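Local coordinates for cytochrome P450 (Zobellia galactanivorans, PDB 6G5O), which belongs to the cytochrome P450 family of haem proteins and holds an iron protoporphyrin IX inside a largely helical fold, at residues D8-A13 / E364-F369; V29-R34 / R290-W295; Y263-T268 / C294-N299. All coordinates share one frame; numbering follows the deposited sequence.

Contact 1. Residues D8-A13 / E364-F369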
loop_
_atom_site.group_PDB
_atom_site.type_symbol
_atom_site.label_atom_id
_atom_site.label_comp_id
_atom_site.label_asym_id
_atom_site.label_seq_id
_atom_site.Cartn_x
_atom_site.Cartn_y
_atom_site.Cartn_z
ATOM N N ASP A 8 14.886 7.263 -8.879
ATOM C CA ASP A 8 14.198 6.462 -9.859
ATOM C C ASP A 8 15.231 5.568 -10.551
ATOM O O ASP A 8 15.846 5.983 -11.528
ATOM C CB ASP A 8 13.496 7.397 -10.869
ATOM C CG ASP A 8 12.797 6.652 -12.013
ATOM O OD1 ASP A 8 12.438 5.486 -11.849
ATOM O OD2 ASP A 8 12.586 7.256 -13.087
ATOM N N PRO A 9 15.392 4.315 -10.081
ATOM C CA PRO A 9 16.362 3.421 -10.743
ATOM C C PRO A 9 15.943 2.936 -12.122
ATOM O O PRO A 9 16.730 2.271 -12.774
ATOM C CB PRO A 9 16.377 2.206 -9.819
ATOM C CG PRO A 9 14.967 2.138 -9.338
ATOM C CD PRO A 9 14.611 3.586 -9.060
ATOM N N PHE A 10 14.705 3.205 -12.537
ATOM C CA PHE A 10 14.153 2.624 -13.792
ATOM C C PHE A 10 14.299 3.498 -15.034
ATOM O O PHE A 10 13.862 3.104 -16.136
ATOM C CB PHE A 10 12.654 2.315 -13.596
ATOM C CG PHE A 10 12.364 1.471 -12.396
ATOM C CD1 PHE A 10 12.533 0.094 -12.458
ATOM C CD2 PHE A 10 11.942 2.049 -11.206
ATOM C CE1 PHE A 10 12.283 -0.695 -11.349
ATOM C CE2 PHE A 10 11.689 1.266 -10.095
ATOM C CZ PHE A 10 11.866 -0.114 -10.165
ATOM N N GLU A 11 14.896 4.677 -14.859
ATOM C CA GLU A 11 14.870 5.746 -15.880
ATOM C C GLU A 11 15.467 5.407 -17.239
ATOM O O GLU A 11 14.803 5.580 -18.267
ATOM C CB GLU A 11 15.583 6.980 -15.346
ATOM C CG GLU A 11 15.444 8.200 -16.236
ATOM C CD GLU A 11 16.053 9.454 -15.584
ATOM O OE1 GLU A 11 16.147 9.538 -14.334
ATOM O OE2 GLU A 11 16.453 10.382 -16.310
ATOM N N LYS A 12 16.730 4.963 -17.247
ATOM C CA LYS A 12 17.389 4.594 -18.477
ATOM C C LYS A 12 16.566 3.518 -19.153
ATOM O O LYS A 12 16.187 3.664 -20.297
ATOM C CB LYS A 12 18.841 4.122 -18.260
ATOM C CG LYS A 12 19.642 3.969 -19.572
ATOM C CD LYS A 12 21.155 3.891 -19.365
ATOM N N ALA A 13 16.250 2.444 -18.458
ATOM C CA ALA A 13 15.525 1.351 -19.129
ATOM C C ALA A 13 14.133 1.754 -19.662
ATOM O O ALA A 13 13.705 1.268 -20.716
ATOM C CB ALA A 13 15.416 0.155 -18.195
ATOM N N GLU A 364 15.026 -2.298 -2.104
ATOM C CA GLU A 364 14.431 -3.481 -2.713
ATOM C C GLU A 364 15.377 -3.988 -3.772
ATOM O O GLU A 364 15.753 -3.249 -4.680
ATOM C CB GLU A 364 13.035 -3.177 -3.312
ATOM C CG GLU A 364 11.974 -2.894 -2.237
ATOM C CD GLU A 364 10.521 -2.794 -2.738
ATOM O OE1 GLU A 364 10.305 -2.523 -3.937
ATOM O OE2 GLU A 364 9.590 -3.005 -1.919
ATOM N N ASP A 365 15.763 -5.250 -3.627
ATOM C CA ASP A 365 16.647 -5.919 -4.569
ATOM C C ASP A 365 15.783 -6.425 -5.713
ATOM O O ASP A 365 15.083 -7.419 -5.574
ATOM C CB ASP A 365 17.403 -7.064 -3.870
ATOM C CG ASP A 365 18.484 -7.721 -4.756
ATOM O OD1 ASP A 365 18.321 -7.859 -5.991
ATOM O OD2 ASP A 365 19.521 -8.135 -4.192
ATOM N N LEU A 366 15.849 -5.716 -6.845
ATOM C CA LEU A 366 15.103 -6.068 -8.052
ATOM C C LEU A 366 16.045 -6.415 -9.203
ATOM O O LEU A 366 15.826 -5.996 -10.344
ATOM C CB LEU A 366 14.176 -4.908 -8.441
ATOM C CG LEU A 366 13.183 -4.413 -7.373
ATOM C CD1 LEU A 366 12.576 -3.061 -7.711
ATOM C CD2 LEU A 366 12.117 -5.474 -7.146
ATOM N N ASP A 367 17.089 -7.186 -8.882
ATOM C CA ASP A 367 18.111 -7.654 -9.840
ATOM C C ASP A 367 18.924 -6.468 -10.423
ATOM O O ASP A 367 19.758 -5.898 -9.724
ATOM C CB ASP A 367 17.484 -8.575 -10.913
ATOM C CG ASP A 367 18.347 -9.790 -11.236
ATOM O OD1 ASP A 367 19.588 -9.746 -11.014
ATOM O OD2 ASP A 367 17.783 -10.811 -11.712
ATOM N N HIS A 368 18.675 -6.063 -11.665
ATOM C CA HIS A 368 19.421 -4.943 -12.240
ATOM C C HIS A 368 19.012 -3.585 -11.621
ATOM O O HIS A 368 19.692 -2.566 -11.818
ATOM C CB HIS A 368 19.283 -4.949 -13.768
ATOM C CG HIS A 368 19.629 -6.271 -14.396
ATOM N ND1 HIS A 368 20.900 -6.810 -14.355
ATOM C CD2 HIS A 368 18.866 -7.165 -15.069
ATOM C CE1 HIS A 368 20.903 -7.980 -14.973
ATOM N NE2 HIS A 368 19.682 -8.215 -15.422
ATOM N N PHE A 369 17.906 -3.570 -10.875
ATOM C CA PHE A 369 17.437 -2.345 -10.245
ATOM C C PHE A 369 17.442 -2.487 -8.739
ATOM O O PHE A 369 17.098 -3.530 -8.184
ATOM C CB PHE A 369 16.033 -1.993 -10.693
ATOM C CG PHE A 369 15.820 -2.049 -12.187
ATOM C CD1 PHE A 369 16.244 -1.013 -13.002
ATOM C CD2 PHE A 369 15.149 -3.114 -12.770
ATOM C CE1 PHE A 369 16.041 -1.062 -14.374
ATOM C CE2 PHE A 369 14.920 -3.147 -14.139
ATOM C CZ PHE A 369 15.364 -2.114 -14.939
#

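Contact 2. Residues V29-R34 / R290-W295. With HEM (protoporphyrin IX containing Fe), chain C.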
loop_
_atom_site.group_PDB
_atom_site.type_symbol
_atom_site.label_atom_id
_atom_site.label_comp_id
_atom_site.label_asym_id
_atom_site.label_seq_id
_atom_site.Cartn_x
_atom_site.Cartn_y
_atom_site.Cartn_z
ATOM N N VAL A 29 10.547 -12.580 -14.764
ATOM C CA VAL A 29 9.593 -11.465 -14.854
ATOM C C VAL A 29 10.048 -10.422 -15.877
ATOM O O VAL A 29 11.171 -9.942 -15.825
ATOM C CB VAL A 29 9.424 -10.753 -13.472
ATOM C CG1 VAL A 29 8.562 -9.501 -13.575
ATOM C CG2 VAL A 29 8.814 -11.695 -12.441
ATOM N N THR A 30 9.152 -10.083 -16.791
ATOM C CA THR A 30 9.279 -8.910 -17.652
ATOM C C THR A 30 8.546 -7.666 -17.059
ATOM O O THR A 30 7.320 -7.578 -17.106
ATOM C CB THR A 30 8.687 -9.228 -19.031
ATOM O OG1 THR A 30 9.283 -10.430 -19.538
ATOM C CG2 THR A 30 8.966 -8.084 -19.997
ATOM N N MET A 31 9.308 -6.708 -16.557
ATOM C CA MET A 31 8.785 -5.527 -15.880
ATOM C C MET A 31 8.356 -4.426 -16.847
ATOM O O MET A 31 9.207 -3.885 -17.521
ATOM C CB MET A 31 9.876 -4.955 -14.961
ATOM C CG MET A 31 10.566 -5.997 -14.091
ATOM S SD MET A 31 11.875 -5.374 -12.974
ATOM C CE MET A 31 11.049 -3.960 -12.211
ATOM N N LEU A 32 7.062 -4.068 -16.909
ATOM C CA LEU A 32 6.615 -2.942 -17.724
ATOM C C LEU A 32 6.855 -1.594 -16.990
ATOM O O LEU A 32 6.499 -1.449 -15.835
ATOM C CB LEU A 32 5.147 -3.113 -18.061
ATOM C CG LEU A 32 4.843 -4.085 -19.209
ATOM C CD1 LEU A 32 5.771 -5.285 -19.249
ATOM C CD2 LEU A 32 3.403 -4.574 -19.192
ATOM N N LEU A 33 7.442 -0.623 -17.674
ATOM C CA LEU A 33 7.956 0.565 -17.024
ATOM C C LEU A 33 7.295 1.882 -17.431
ATOM O O LEU A 33 7.432 2.876 -16.717
ATOM C CB LEU A 33 9.449 0.650 -17.274
ATOM C CG LEU A 33 10.281 -0.568 -16.849
ATOM C CD1 LEU A 33 11.729 -0.350 -17.299
ATOM C CD2 LEU A 33 10.216 -0.822 -15.341
ATOM N N ARG A 34 6.591 1.906 -18.553
ATOM C CA ARG A 34 5.938 3.138 -19.015
ATOM C C ARG A 34 4.493 3.261 -18.559
ATOM O O ARG A 34 3.730 2.298 -18.638
ATOM C CB ARG A 34 5.974 3.196 -20.537
ATOM C CG ARG A 34 7.391 3.316 -21.088
ATOM C CD ARG A 34 7.411 3.253 -22.604
ATOM N NE ARG A 34 8.780 3.365 -23.111
ATOM C CZ ARG A 34 9.193 2.921 -24.303
ATOM N NH1 ARG A 34 8.345 2.316 -25.133
ATOM N NH2 ARG A 34 10.474 3.067 -24.650
ATOM N N ARG A 290 5.534 -14.429 -16.542
ATOM C CA ARG A 290 5.019 -13.326 -15.737
ATOM C C ARG A 290 5.462 -11.962 -16.264
ATOM O O ARG A 290 6.612 -11.806 -16.688
ATOM C CB ARG A 290 5.537 -13.471 -14.302
ATOM C CG ARG A 290 5.012 -14.706 -13.602
ATOM C CD ARG A 290 5.075 -14.539 -12.109
ATOM N NE ARG A 290 6.439 -14.545 -11.605
ATOM C CZ ARG A 290 6.783 -14.203 -10.367
ATOM N NH1 ARG A 290 5.861 -13.778 -9.504
ATOM N NH2 ARG A 290 8.057 -14.264 -9.982
ATOM N N ILE A 291 4.563 -10.978 -16.234
ATOM C CA ILE A 291 4.985 -9.584 -16.379
ATOM C C ILE A 291 4.785 -8.918 -15.043
ATOM O O ILE A 291 4.187 -9.521 -14.152
ATOM C CB ILE A 291 4.252 -8.829 -17.498
ATOM C CG1 ILE A 291 2.746 -8.767 -17.274
ATOM C CG2 ILE A 291 4.527 -9.460 -18.837
ATOM C CD1 ILE A 291 2.297 -7.452 -16.700
ATOM N N SER A 292 5.337 -7.720 -14.878
ATOM C CA SER A 292 5.023 -6.900 -13.727
ATOM C C SER A 292 4.538 -5.512 -14.185
ATOM O O SER A 292 4.973 -4.984 -15.198
ATOM C CB SER A 292 6.172 -6.820 -12.725
ATOM O OG SER A 292 7.034 -5.715 -12.907
ATOM N N LEU A 293 3.575 -4.979 -13.445
ATOM C CA LEU A 293 3.093 -3.618 -13.600
ATOM C C LEU A 293 3.884 -2.791 -12.601
ATOM O O LEU A 293 3.642 -2.878 -11.418
ATOM C CB LEU A 293 1.618 -3.582 -13.303
ATOM C CG LEU A 293 0.782 -4.561 -14.118
ATOM C CD1 LEU A 293 -0.670 -4.675 -13.690
ATOM C CD2 LEU A 293 0.837 -4.155 -15.567
ATOM N N CYS A 294 4.903 -2.076 -13.059
ATOM C CA CYS A 294 5.782 -1.403 -12.131
ATOM C C CYS A 294 5.229 0.016 -11.918
ATOM O O CYS A 294 5.612 0.964 -12.607
ATOM C CB CYS A 294 7.227 -1.425 -12.637
ATOM S SG CYS A 294 8.406 -0.629 -11.536
ATOM N N TRP A 295 4.354 0.130 -10.933
ATOM C CA TRP A 295 3.702 1.384 -10.574
ATOM C C TRP A 295 4.738 2.473 -10.272
ATOM O O TRP A 295 4.560 3.638 -10.638
ATOM C CB TRP A 295 2.762 1.171 -9.354
ATOM C CG TRP A 295 1.947 -0.122 -9.352
ATOM C CD1 TRP A 295 2.125 -1.195 -8.520
ATOM C CD2 TRP A 295 0.841 -0.458 -10.202
ATOM N NE1 TRP A 295 1.189 -2.193 -8.810
ATOM C CE2 TRP A 295 0.397 -1.760 -9.830
ATOM C CE3 TRP A 295 0.178 0.206 -11.230
ATOM C CZ2 TRP A 295 -0.663 -2.405 -10.457
ATOM C CZ3 TRP A 295 -0.899 -0.434 -11.874
ATOM C CH2 TRP A 295 -1.309 -1.739 -11.490
HETATM C CHA HEM C . -4.730 -3.424 -4.244
HETATM C CHB HEM C . -1.359 -0.097 -3.298
HETATM C CHC HEM C . -2.971 0.299 1.222
HETATM C CHD HEM C . -5.890 -3.420 0.473
HETATM C C1A HEM C . -3.689 -2.532 -4.376
HETATM C C2A HEM C . -2.957 -2.304 -5.578
HETATM C C3A HEM C . -2.048 -1.383 -5.299
HETATM C C4A HEM C . -2.156 -1.019 -3.938
HETATM C CMA HEM C . -1.082 -0.838 -6.299
HETATM C CAA HEM C . -3.167 -2.916 -6.963
HETATM C CBA HEM C . -2.638 -4.341 -6.980
HETATM C CGA HEM C . -2.919 -5.015 -8.305
HETATM O O1A HEM C . -2.945 -6.242 -8.352
HETATM O O2A HEM C . -3.145 -4.386 -9.355
HETATM C C1B HEM C . -1.511 0.297 -1.985
HETATM C C2B HEM C . -0.787 1.380 -1.446
HETATM C C3B HEM C . -1.213 1.502 -0.143
HETATM C C4B HEM C . -2.251 0.439 0.041
HETATM C CMB HEM C . 0.272 2.178 -2.144
HETATM C CAB HEM C . -0.893 2.443 0.928
HETATM C CBB HEM C . -0.201 3.557 0.792
HETATM C C1C HEM C . -3.916 -0.671 1.431
HETATM C C2C HEM C . -4.506 -0.967 2.659
HETATM C C3C HEM C . -5.302 -2.068 2.466
HETATM C C4C HEM C . -5.195 -2.405 1.092
HETATM C CMC HEM C . -4.324 -0.226 3.946
HETATM C CAC HEM C . -6.167 -2.749 3.440
HETATM C CBC HEM C . -6.333 -2.454 4.725
HETATM C C1D HEM C . -5.833 -3.666 -0.909
HETATM C C2D HEM C . -6.688 -4.679 -1.553
HETATM C C3D HEM C . -6.397 -4.678 -2.864
HETATM C C4D HEM C . -5.315 -3.697 -3.008
HETATM C CMD HEM C . -7.723 -5.487 -0.847
HETATM C CAD HEM C . -7.027 -5.550 -3.935
HETATM C CBD HEM C . -8.143 -4.886 -4.758
HETATM C CGD HEM C . -8.752 -5.889 -5.758
HETATM O O1D HEM C . -8.159 -6.992 -6.024
HETATM O O2D HEM C . -9.862 -5.667 -6.353
HETATM N NA HEM C . -3.149 -1.763 -3.358
HETATM N NB HEM C . -2.343 -0.231 -1.086
HETATM N NC HEM C . -4.306 -1.556 0.491
HETATM N ND HEM C . -5.052 -3.117 -1.826
HETATM FE FE HEM C . -3.768 -1.739 -1.497
HETATM O O HOH W 1 -2.027 -3.105 -1.084
#

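Contact 3. Residues Y263-T268 / C294-N299. With HEM (protoporphyrin IX containing Fe), chain C.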
loop_
_atom_site.group_PDB
_atom_site.type_symbol
_atom_site.label_atom_id
_atom_site.label_comp_id
_atom_site.label_asym_id
_atom_site.label_seq_id
_atom_site.Cartn_x
_atom_site.Cartn_y
_atom_site.Cartn_z
ATOM N N TYR A 263 4.923 9.742 -5.763
ATOM C CA TYR A 263 6.332 9.849 -5.656
ATOM C C TYR A 263 6.878 8.693 -4.852
ATOM O O TYR A 263 7.836 8.070 -5.283
ATOM C CB TYR A 263 6.746 11.164 -5.008
ATOM C CG TYR A 263 8.243 11.304 -4.867
ATOM C CD1 TYR A 263 9.026 11.697 -5.933
ATOM C CD2 TYR A 263 8.865 11.096 -3.638
ATOM C CE1 TYR A 263 10.408 11.847 -5.792
ATOM C CE2 TYR A 263 10.234 11.249 -3.472
ATOM C CZ TYR A 263 11.004 11.611 -4.565
ATOM O OH TYR A 263 12.362 11.743 -4.427
ATOM N N PHE A 264 6.299 8.400 -3.690
ATOM C CA PHE A 264 6.788 7.253 -2.896
ATOM C C PHE A 264 6.426 5.873 -3.441
ATOM O O PHE A 264 7.182 4.931 -3.267
ATOM C CB PHE A 264 6.338 7.353 -1.481
ATOM C CG PHE A 264 6.835 8.578 -0.783
ATOM C CD1 PHE A 264 8.160 8.950 -0.854
ATOM C CD2 PHE A 264 5.993 9.317 0.001
ATOM C CE1 PHE A 264 8.628 10.071 -0.197
ATOM C CE2 PHE A 264 6.474 10.438 0.658
ATOM C CZ PHE A 264 7.767 10.826 0.535
ATOM N N SER A 265 5.294 5.770 -4.119
ATOM C CA SER A 265 4.819 4.494 -4.714
ATOM C C SER A 265 5.149 3.278 -3.861
ATOM O O SER A 265 5.838 2.376 -4.288
ATOM C CB SER A 265 5.324 4.343 -6.154
ATOM O OG SER A 265 4.656 5.238 -7.063
ATOM N N PRO A 266 4.611 3.248 -2.636
ATOM C CA PRO A 266 4.977 2.256 -1.630
ATOM C C PRO A 266 4.753 0.811 -2.033
ATOM O O PRO A 266 5.463 -0.059 -1.520
ATOM C CB PRO A 266 4.126 2.646 -0.430
ATOM C CG PRO A 266 3.663 4.031 -0.703
ATOM C CD PRO A 266 3.499 4.094 -2.167
ATOM N N LEU A 267 3.837 0.544 -2.954
ATOM C CA LEU A 267 3.833 -0.767 -3.621
ATOM C C LEU A 267 4.492 -0.621 -4.988
ATOM O O LEU A 267 3.910 -0.088 -5.941
ATOM C CB LEU A 267 2.424 -1.359 -3.762
ATOM C CG LEU A 267 2.320 -2.807 -4.300
ATOM C CD1 LEU A 267 3.142 -3.768 -3.477
ATOM C CD2 LEU A 267 0.891 -3.293 -4.266
ATOM N N THR A 268 5.702 -1.142 -5.082
ATOM C CA THR A 268 6.560 -0.920 -6.234
ATOM C C THR A 268 6.003 -1.504 -7.491
ATOM O O THR A 268 5.975 -0.847 -8.540
ATOM C CB THR A 268 7.981 -1.474 -5.957
ATOM O OG1 THR A 268 8.565 -0.730 -4.884
ATOM C CG2 THR A 268 8.866 -1.327 -7.159
ATOM N N CYS A 294 4.903 -2.076 -13.059
ATOM C CA CYS A 294 5.782 -1.403 -12.131
ATOM C C CYS A 294 5.229 0.016 -11.918
ATOM O O CYS A 294 5.612 0.964 -12.607
ATOM C CB CYS A 294 7.227 -1.425 -12.637
ATOM S SG CYS A 294 8.406 -0.629 -11.536
ATOM N N TRP A 295 4.354 0.130 -10.933
ATOM C CA TRP A 295 3.702 1.384 -10.574
ATOM C C TRP A 295 4.738 2.473 -10.272
ATOM O O TRP A 295 4.560 3.638 -10.638
ATOM C CB TRP A 295 2.762 1.171 -9.354
ATOM C CG TRP A 295 1.947 -0.122 -9.352
ATOM C CD1 TRP A 295 2.125 -1.195 -8.520
ATOM C CD2 TRP A 295 0.841 -0.458 -10.202
ATOM N NE1 TRP A 295 1.189 -2.193 -8.810
ATOM C CE2 TRP A 295 0.397 -1.760 -9.830
ATOM C CE3 TRP A 295 0.178 0.206 -11.230
ATOM C CZ2 TRP A 295 -0.663 -2.405 -10.457
ATOM C CZ3 TRP A 295 -0.899 -0.434 -11.874
ATOM C CH2 TRP A 295 -1.309 -1.739 -11.490
ATOM N N ALA A 296 5.830 2.116 -9.611
ATOM C CA ALA A 296 6.836 3.117 -9.223
ATOM C C ALA A 296 7.537 3.776 -10.436
ATOM O O ALA A 296 7.776 4.968 -10.419
ATOM C CB ALA A 296 7.857 2.529 -8.287
ATOM N N SER A 297 7.832 3.003 -11.482
ATOM C CA SER A 297 8.342 3.556 -12.740
ATOM C C SER A 297 7.298 4.362 -13.521
ATOM O O SER A 297 7.602 5.440 -14.017
ATOM C CB SER A 297 8.856 2.423 -13.628
ATOM O OG SER A 297 9.279 2.883 -14.890
ATOM N N ALA A 298 6.068 3.855 -13.604
ATOM C CA ALA A 298 5.014 4.544 -14.320
ATOM C C ALA A 298 4.779 5.931 -13.702
ATOM O O ALA A 298 4.503 6.857 -14.417
ATOM C CB ALA A 298 3.737 3.727 -14.333
ATOM N N ASN A 299 4.967 6.054 -12.401
ATOM C CA ASN A 299 4.673 7.257 -11.673
ATOM C C ASN A 299 5.808 8.293 -11.758
ATOM O O ASN A 299 5.684 9.383 -11.184
ATOM C CB ASN A 299 4.344 6.923 -10.211
ATOM C CG ASN A 299 2.902 6.450 -10.008
ATOM O OD1 ASN A 299 2.029 6.646 -10.863
ATOM N ND2 ASN A 299 2.640 5.849 -8.860
HETATM C CHA HEM C . -4.730 -3.424 -4.244
HETATM C CHB HEM C . -1.359 -0.097 -3.298
HETATM C CHC HEM C . -2.971 0.299 1.222
HETATM C CHD HEM C . -5.890 -3.420 0.473
HETATM C C1A HEM C . -3.689 -2.532 -4.376
HETATM C C2A HEM C . -2.957 -2.304 -5.578
HETATM C C3A HEM C . -2.048 -1.383 -5.299
HETATM C C4A HEM C . -2.156 -1.019 -3.938
HETATM C CMA HEM C . -1.082 -0.838 -6.299
HETATM C CAA HEM C . -3.167 -2.916 -6.963
HETATM C CBA HEM C . -2.638 -4.341 -6.980
HETATM C CGA HEM C . -2.919 -5.015 -8.305
HETATM O O1A HEM C . -2.945 -6.242 -8.352
HETATM O O2A HEM C . -3.145 -4.386 -9.355
HETATM C C1B HEM C . -1.511 0.297 -1.985
HETATM C C2B HEM C . -0.787 1.380 -1.446
HETATM C C3B HEM C . -1.213 1.502 -0.143
HETATM C C4B HEM C . -2.251 0.439 0.041
HETATM C CMB HEM C . 0.272 2.178 -2.144
HETATM C CAB HEM C . -0.893 2.443 0.928
HETATM C CBB HEM C . -0.201 3.557 0.792
HETATM C C1C HEM C . -3.916 -0.671 1.431
HETATM C C2C HEM C . -4.506 -0.967 2.659
HETATM C C3C HEM C . -5.302 -2.068 2.466
HETATM C C4C HEM C . -5.195 -2.405 1.092
HETATM C CMC HEM C . -4.324 -0.226 3.946
HETATM C CAC HEM C . -6.167 -2.749 3.440
HETATM C CBC HEM C . -6.333 -2.454 4.725
HETATM C C1D HEM C . -5.833 -3.666 -0.909
HETATM C C2D HEM C . -6.688 -4.679 -1.553
HETATM C C3D HEM C . -6.397 -4.678 -2.864
HETATM C C4D HEM C . -5.315 -3.697 -3.008
HETATM C CMD HEM C . -7.723 -5.487 -0.847
HETATM C CAD HEM C . -7.027 -5.550 -3.935
HETATM C CBD HEM C . -8.143 -4.886 -4.758
HETATM C CGD HEM C . -8.752 -5.889 -5.758
HETATM O O1D HEM C . -8.159 -6.992 -6.024
HETATM O O2D HEM C . -9.862 -5.667 -6.353
HETATM N NA HEM C . -3.149 -1.763 -3.358
HETATM N NB HEM C . -2.343 -0.231 -1.086
HETATM N NC HEM C . -4.306 -1.556 0.491
HETATM N ND HEM C . -5.052 -3.117 -1.826
HETATM FE FE HEM C . -3.768 -1.739 -1.497
HETATM O O HOH W 1 -2.027 -3.105 -1.084
#

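Contact 1. Residues D8-A13 / E364-F369
The ring of F369, at the mouth of the C-terminal hairpin turn, lodges against the turn that starts helix 11-16. One face is packed squarely: CD1 of F10 sits 3.8 Å above the plane, over the ring centre, the two planes oblique at 42°. Round the ring edge of F369, CB of A13 lies in plane, 4.0 Å from CZ, and the carbonyl O of P9 makes the closest approach, 3.3 Å from the weakly positive CD1-H side. F10 has CG beside its backbone N (chi1 -53°), and its CZ meets CD1 of L366 at 3.9 Å. Two motifs fix the backbones: a type I turn, with D8 OD1 accepting from F10 N and OD2 paired with R14, and a type II' hairpin loop from L366 to F369. Away from the rings the margins are polar: K12 on one segment and D365, D367 and H368 on the other are exposed, though D365 OD1 closes an Asx turn and D367 OD2 accepts from N23 N. No hydrogen bond joins the segments: the N-terminal turn, with the start of its helix, and the C-terminal hairpin adhere through apolar side chains and one carbonyl at a ring edge, and charged side chains take no part.

Contact 2. Residues V29-R34 / R290-W295
Strands 29-32 and 290-293 run side by side in the same direction, their axes 4.4 Å apart at closest and turned by 27°. T30, opposite I291, bonds to the residues flanking it: its N donates to R290 O (3.1 Å), and its O accepts from S292 N (3.0 Å), the latter from above the carbonyl plane. L32 repeats the pattern, with L32 N on S292 O at 2.9 Å and C294 N reaching L32 O. This is the parallel pair within the mixed, otherwise antiparallel sheet of the P450 fold, commonly called β1; strand 19-22 flanks it next to 29-32 and strand 270-274 next to 290-293. On the face carrying V29, R290, M31 and S292, the R290 side chain leaves with CG beside the backbone N. Its CB lies 4.2 Å from V29 CG2; the chain then bends at chi3 (-70°) and folds back, so that the same methyl covers one face of the guanidinium, near NE and 3.6 Å from NH2. At the tip, NH2 pairs with D24 and also reaches D27 O, while NH1 bonds to V58 O. Beside it, V29 CG1 meets S292 CB at 3.7 Å, and S292 OG, near M31 CB, is held by Q269. On the other face L32 CD2 touches I291 CD1 at 4.0 Å.

Contact 3. Residues Y263-T268 / C294-N299
Helix 253-264, the P450 helix K with R262 as the arginine of its ExxR motif, ends at S265, whose left-handed backbone swings the chain toward helix 295-298. S265 carries OG beside its own N, and there the hydroxyl joins the residues that follow the two helices. N299 ND2 donates to OG at 2.8 Å, almost straight (173°) and within the amide plane, while OG also bonds to R262 O. The other end of the amide, OD1, is held by V321 N, so the carboxamide is gripped at both ends and its rotation fixed. S265 CB itself rests 3.6 Å from A296 CA.

T268 closes the far end. Its O accepts from A296 N in the first turn of helix 295-298, in the carbonyl plane and on a lone pair, at 3.2 Å. Its CG2, anti to the backbone N, lies 4.1 Å from A296 CB, and OG1, on the other branch, bonds to R371 and E364.

W295 has CG beside the backbone N (chi1 -41°), which, with chi2 110°, sets the indole beside the haem. The haem methyl CMA sits over one ring face, towards its rim, and L293 O lies over the opposite face. At the indole edge CD1 meets L267 O at 3.3 Å, while CZ2 comes to 3.4 Å from propionate oxygen O2A. L267, its CG anti to the backbone N, places CD2 3.7 Å from HEM C3A, so L267 and W295 together line the porphyrin edge bearing that methyl. The indole NE1 is buried with no partner in the model. W295 therefore meets the haem through carbon surfaces and a ring C-H that the propionate may polarise, while one side-chain bond (N299 to S265) and one backbone bond (A296 N to T268 O) hold together the segments that carry the pocket residues.

How the contacts relate
From the N terminus, 8-13 comes first and finds its partner last, at 364-369, so contact 1 encloses the other two. Contact 2 opens next at 29-34 and closes at 290-295; contact 3 starts at 263-268, within that span, but ends on 294-299, past its close, so the two loops overlap, sharing C294 and W295, and neither contains the other. Strand 290-293 thus runs from the sheet straight into the haem-side helix. The three meet side by side: F10 CZ packs on C294 SG, F10 CE1 lies on M31 CE, and S297 OG reaches L33 O. Together they tie the N-terminal helix, mixed sheet, helix K and C-terminal hairpin.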